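Local coordinates for uncharacterized protein (Bacteroides ovatus, PDB 4ORL) that is of unknown function but belongs to the DUF4783 family of the NTF2 clan, whose members fold as helices packed against a curved beta sheet, at residues Q2-G7 with E70-I75; G15-L20 with A47-F52. All blocks are in the same frame, centred on the assembly; numbering follows the deposited sequence. Where two conformers were deposited one is given.

Interaction 1: Q2-G7 with E70-I75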
loop_
_atom_site.group_PDB
_atom_site.type_symbol
_atom_site.label_atom_id
_atom_site.label_comp_id
_atom_site.label_asym_id
_atom_site.label_seq_id
_atom_site.Cartn_x
_atom_site.Cartn_y
_atom_site.Cartn_z
ATOM N N GLN A 2 -6.214 4.867 14.007
ATOM C CA GLN A 2 -6.946 5.622 12.993
ATOM C C GLN A 2 -6.040 5.930 11.788
ATOM O O GLN A 2 -6.379 5.584 10.653
ATOM C CB GLN A 2 -7.513 6.921 13.576
ATOM C CG GLN A 2 -8.483 7.641 12.650
ATOM N N GLU A 3 -4.884 6.549 12.053
ATOM C CA GLU A 3 -4.028 7.084 10.980
ATOM C C GLU A 3 -3.476 5.992 10.075
ATOM O O GLU A 3 -3.413 6.176 8.875
ATOM C CB GLU A 3 -2.866 7.897 11.544
ATOM C CG GLU A 3 -3.243 9.288 12.035
ATOM C CD GLU A 3 -3.868 9.310 13.426
ATOM O OE1 GLU A 3 -3.920 8.254 14.090
ATOM O OE2 GLU A 3 -4.287 10.404 13.861
ATOM N N ILE A 4 -3.017 4.895 10.676
ATOM C CA ILE A 4 -2.562 3.722 9.930
ATOM C C ILE A 4 -3.334 2.511 10.416
ATOM O O ILE A 4 -2.955 1.876 11.405
ATOM C CB ILE A 4 -1.037 3.475 10.069
ATOM C CG1 ILE A 4 -0.244 4.683 9.585
ATOM C CG2 ILE A 4 -0.620 2.235 9.285
ATOM C CD1 ILE A 4 -0.379 4.976 8.107
ATOM N N PRO A 5 -4.444 2.194 9.735
ATOM C CA PRO A 5 -5.237 1.080 10.209
ATOM C C PRO A 5 -4.458 -0.224 10.191
ATOM O O PRO A 5 -3.726 -0.505 9.244
ATOM C CB PRO A 5 -6.431 1.047 9.245
ATOM C CG PRO A 5 -6.486 2.427 8.652
ATOM C CD PRO A 5 -5.077 2.904 8.606
ATOM N N ALA A 6 -4.574 -0.990 11.263
ATOM C CA ALA A 6 -3.955 -2.316 11.314
ATOM C C ALA A 6 -4.273 -3.134 10.055
ATOM O O ALA A 6 -3.414 -3.853 9.548
ATOM C CB ALA A 6 -4.432 -3.058 12.541
ATOM N N GLY A 7 -5.497 -2.992 9.532
ATOM C CA GLY A 7 -5.916 -3.721 8.316
ATOM C C GLY A 7 -5.088 -3.436 7.075
ATOM O O GLY A 7 -4.985 -4.276 6.191
ATOM N N GLU A 70 -3.350 15.901 9.144
ATOM C CA GLU A 70 -4.349 14.999 8.587
ATOM C C GLU A 70 -3.780 14.090 7.488
ATOM O O GLU A 70 -4.520 13.606 6.626
ATOM C CB GLU A 70 -5.569 15.785 8.091
ATOM C CG GLU A 70 -6.318 16.498 9.219
ATOM C CD GLU A 70 -7.663 17.084 8.795
ATOM O OE1 GLU A 70 -7.914 17.211 7.581
ATOM O OE2 GLU A 70 -8.468 17.423 9.686
ATOM N N SER A 71 -2.465 13.859 7.531
ATOM C CA SER A 71 -1.809 12.921 6.616
ATOM C C SER A 71 -1.050 11.883 7.424
ATOM O O SER A 71 -0.665 12.132 8.558
ATOM C CB SER A 71 -0.848 13.648 5.694
ATOM O OG SER A 71 0.301 14.057 6.395
ATOM N N SER A 72 -0.872 10.715 6.855
ATOM C CA SER A 72 -0.124 9.650 7.522
ATOM C C SER A 72 0.601 8.798 6.503
ATOM O O SER A 72 0.343 8.879 5.301
ATOM C CB SER A 72 -1.059 8.788 8.378
ATOM O OG SER A 72 -2.027 8.147 7.571
ATOM N N PHE A 73 1.494 7.957 6.989
ATOM C CA PHE A 73 2.224 7.061 6.116
ATOM C C PHE A 73 2.648 5.809 6.831
ATOM O O PHE A 73 2.821 5.797 8.062
ATOM C CB PHE A 73 3.458 7.756 5.556
ATOM C CG PHE A 73 4.516 8.036 6.588
ATOM C CD1 PHE A 73 4.512 9.230 7.314
ATOM C CD2 PHE A 73 5.537 7.115 6.821
ATOM C CE1 PHE A 73 5.517 9.492 8.259
ATOM C CE2 PHE A 73 6.532 7.373 7.769
ATOM C CZ PHE A 73 6.507 8.549 8.491
ATOM N N VAL A 74 2.870 4.760 6.036
ATOM C CA VAL A 74 3.507 3.550 6.516
ATOM C C VAL A 74 4.473 3.062 5.448
ATOM O O VAL A 74 4.140 3.042 4.247
ATOM C CB VAL A 74 2.482 2.473 6.918
ATOM C CG1 VAL A 74 1.534 2.153 5.783
ATOM C CG2 VAL A 74 3.180 1.221 7.402
ATOM N N ILE A 75 5.684 2.741 5.895
ATOM C CA ILE A 75 6.755 2.275 5.040
ATOM C C ILE A 75 7.144 0.889 5.514
ATOM O O ILE A 75 7.396 0.702 6.684
ATOM C CB ILE A 75 8.011 3.174 5.163
ATOM C CG1 ILE A 75 7.636 4.657 5.203
ATOM C CG2 ILE A 75 8.961 2.888 4.024
ATOM C CD1 ILE A 75 6.864 5.120 3.997
#
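With S72 OG set between its own backbone N and carbonyl carbon (chi1 62°), the serine hydroxyl faces E3 O; I4 CG1, turned anti to its carbonyl carbon and beside the backbone N (chi1 -59°), is placed so that chi2 can carry CD1 to the strand. S72 OG donates to E3 O at 2.7 Å, the one hydrogen bond between 2-7 and 70-75. The donor stands well above the carbonyl plane, 43° out of it. E3 CB rests on S72 CB at 3.8 Å, and from there the glutamate bends at chi2 and heads off to a salt bridge between its OE2 and K67 NZ.

I4 does the apolar work. Its two branches divide the job: CD1 reaches the strand backbone, 3.3 Å from F73 O, while CG2 lies 3.9 Å from V74 CB. The side chains of I4 and V74 cross at a slant, and V74 CG1 is 4.1 Å from both I4 CG2 and I4 CD1. Both S72 and V74 point toward the N-terminal segment, with F73 between them turned away, the usual alternation along a strand.

E3 and I4 lie just ahead of P5, the N-cap residue of helix 6-14, and pack the chain's start onto strand 71-80. That strand runs between 83-94 and 57-68 in the mixed sheet: L91 on the first touches I4 and S72, and Q65 on the second touches I4 and V74.

Interaction 2: G15-L20 with A47-F52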
loop_
_atom_site.group_PDB
_atom_site.type_symbol
_atom_site.label_atom_id
_atom_site.label_comp_id
_atom_site.label_asym_id
_atom_site.label_seq_id
_atom_site.Cartn_x
_atom_site.Cartn_y
_atom_site.Cartn_z
ATOM N N GLY A 15 -0.838 -10.245 1.092
ATOM C CA GLY A 15 -0.967 -10.023 -0.335
ATOM C C GLY A 15 -2.432 -9.982 -0.780
ATOM O O GLY A 15 -2.789 -10.560 -1.815
ATOM N N SER A 16 -3.277 -9.300 0.000
ATOM C CA SER A 16 -4.721 -9.241 -0.250
ATOM C C SER A 16 -5.154 -7.893 -0.797
ATOM O O SER A 16 -5.310 -6.937 -0.053
ATOM C CB SER A 16 -5.504 -9.542 1.032
ATOM O OG SER A 16 -6.899 -9.479 0.783
ATOM N N SER A 17 -5.371 -7.833 -2.103
ATOM C CA SER A 17 -5.903 -6.637 -2.731
ATOM C C SER A 17 -7.316 -6.326 -2.239
ATOM O O SER A 17 -7.674 -5.163 -2.094
ATOM C CB SER A 17 -5.916 -6.791 -4.251
ATOM O OG SER A 17 -6.818 -7.807 -4.650
ATOM N N GLN A 18 -8.110 -7.355 -1.979
ATOM C CA GLN A 18 -9.458 -7.123 -1.492
ATOM C C GLN A 18 -9.476 -6.497 -0.092
ATOM O O GLN A 18 -10.239 -5.580 0.157
ATOM C CB GLN A 18 -10.306 -8.389 -1.579
ATOM C CG GLN A 18 -10.893 -8.581 -2.977
ATOM C CD GLN A 18 -11.766 -7.399 -3.419
ATOM O OE1 GLN A 18 -11.458 -6.711 -4.394
ATOM N NE2 GLN A 18 -12.822 -7.130 -2.663
ATOM N N GLU A 19 -8.560 -6.919 0.778
ATOM C CA GLU A 19 -8.473 -6.309 2.110
ATOM C C GLU A 19 -7.982 -4.889 1.983
ATOM O O GLU A 19 -8.474 -4.001 2.656
ATOM C CB GLU A 19 -7.559 -7.106 3.040
ATOM C CG GLU A 19 -8.194 -8.392 3.554
ATOM C CD GLU A 19 -7.336 -9.175 4.530
ATOM O OE1 GLU A 19 -6.340 -8.636 5.038
ATOM O OE2 GLU A 19 -7.660 -10.356 4.790
ATOM N N LEU A 20 -7.010 -4.683 1.099
ATOM C CA LEU A 20 -6.393 -3.363 0.913
ATOM C C LEU A 20 -7.405 -2.357 0.374
ATOM O O LEU A 20 -7.396 -1.192 0.756
ATOM C CB LEU A 20 -5.192 -3.460 -0.020
ATOM C CG LEU A 20 -4.277 -2.224 -0.177
ATOM C CD1 LEU A 20 -3.678 -1.784 1.166
ATOM C CD2 LEU A 20 -3.202 -2.500 -1.214
ATOM N N ALA A 47 -4.792 -3.464 -10.104
ATOM C CA ALA A 47 -3.340 -3.352 -10.282
ATOM C C ALA A 47 -2.589 -4.022 -9.120
ATOM O O ALA A 47 -1.594 -4.722 -9.340
ATOM C CB ALA A 47 -2.937 -1.891 -10.402
HETATM N N MSE A 48 -3.075 -3.822 -7.902
HETATM C CA MSE A 48 -2.460 -4.452 -6.719
HETATM C C MSE A 48 -2.697 -5.934 -6.735
HETATM O O MSE A 48 -1.826 -6.707 -6.339
HETATM C CB MSE A 48 -2.977 -3.860 -5.418
HETATM C CG MSE A 48 -2.540 -2.414 -5.229
HETATM SE SE MSE A 48 -0.587 -2.182 -5.227
HETATM C CE MSE A 48 -0.177 -3.525 -3.881
ATOM N N GLN A 49 -3.849 -6.366 -7.234
ATOM C CA GLN A 49 -4.138 -7.808 -7.337
ATOM C C GLN A 49 -3.148 -8.502 -8.294
ATOM O O GLN A 49 -2.685 -9.616 -8.025
ATOM C CB GLN A 49 -5.587 -8.031 -7.773
ATOM C CG GLN A 49 -5.962 -9.472 -8.078
ATOM C CD GLN A 49 -5.822 -10.403 -6.895
ATOM O OE1 GLN A 49 -5.730 -9.967 -5.745
ATOM N NE2 GLN A 49 -5.808 -11.714 -7.173
ATOM N N GLU A 50 -2.848 -7.839 -9.411
ATOM C CA GLU A 50 -1.866 -8.327 -10.363
ATOM C C GLU A 50 -0.470 -8.359 -9.725
ATOM O O GLU A 50 0.265 -9.358 -9.848
ATOM C CB GLU A 50 -1.888 -7.437 -11.624
ATOM C CG GLU A 50 -0.707 -7.601 -12.585
ATOM C CD GLU A 50 -0.460 -9.018 -13.008
ATOM O OE1 GLU A 50 -1.365 -9.868 -12.858
ATOM O OE2 GLU A 50 0.657 -9.290 -13.502
ATOM N N PHE A 51 -0.103 -7.273 -9.055
ATOM C CA PHE A 51 1.182 -7.202 -8.389
ATOM C C PHE A 51 1.360 -8.350 -7.369
ATOM O O PHE A 51 2.400 -8.989 -7.344
ATOM C CB PHE A 51 1.378 -5.855 -7.695
ATOM C CG PHE A 51 2.667 -5.759 -6.956
ATOM C CD1 PHE A 51 3.851 -5.466 -7.632
ATOM C CD2 PHE A 51 2.719 -6.043 -5.589
ATOM C CE1 PHE A 51 5.063 -5.443 -6.945
ATOM C CE2 PHE A 51 3.930 -5.996 -4.906
ATOM C CZ PHE A 51 5.093 -5.690 -5.594
ATOM N N PHE A 52 0.339 -8.579 -6.543
ATOM C CA PHE A 52 0.384 -9.645 -5.511
ATOM C C PHE A 52 0.322 -11.065 -6.110
ATOM O O PHE A 52 0.690 -12.026 -5.454
ATOM C CB PHE A 52 -0.776 -9.489 -4.518
ATOM C CG PHE A 52 -0.671 -8.297 -3.599
ATOM C CD1 PHE A 52 0.547 -7.917 -3.025
ATOM C CD2 PHE A 52 -1.829 -7.667 -3.159
ATOM C CE1 PHE A 52 0.597 -6.856 -2.120
ATOM C CE2 PHE A 52 -1.780 -6.646 -2.229
ATOM C CZ PHE A 52 -0.564 -6.247 -1.707
HETATM O O HOH W 1 -4.863 -10.436 -3.451
#
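Q49 OE1 takes a hydrogen bond from S17 OG at 2.7 Å and a second, short one from a water at 2.5 Å, at the place where the Schellman motif closing helix 6-14 at G15, with its positive phi, runs into the N-cap of helix 17-21 at S16. The hydroxyl lies 25° off the plane of the amide carbonyl. With Q49 CG anti to the backbone N (chi1 173°) and the chain bent at chi2, the amide folds back toward S17. The same water also donates to G15 O and accepts from S17 N at 3.0 Å, so it ties the start of the short helix to the side of helix 41-54. S16 OG instead caps its own helix, accepting from E19 N.

Beside this polar group the contact turns apolar. L20 CD2 sits 4.1 Å from CG of M48, a selenomethionine whose chain bends at chi2 and chi3, and both residues continue into the sheet, L20 onto I100 and I103, M48 onto I105 and F32. Helix 17-21 and helix 41-54 are thus joined to each other and to strand 97-108.

G15 meets the F52 ring through its backbone. Its CA sits over the middle of the ring in a CH-pi contact, 3.6 Å from the centroid and 8° off the normal, while G15 O comes within 3.3 Å of F52 CD2.

In the fold
Interaction 1 and interaction 2 lie on opposite sides of the chain's centre, their own centres about 18 Å apart and their nearest atoms about 5 Å apart without touching. Helix 6-14 connects them: 2-7 runs into its first turn, and 15-20 follows directly at its far end and leads into helix 17-21. In chain order come 2-7, 15-20, 47-52 and 70-75, so the pairing of 15-20 with 47-52 falls entirely within the span bracketed by interaction 1. The first contact joins the N-terminus to the sheet, the second joins the turn after helix 6-14 and helix 17-21 to helix 41-54. Together they hold the chain just before and just after helix 6-14, consistent with an NTF2-like fold.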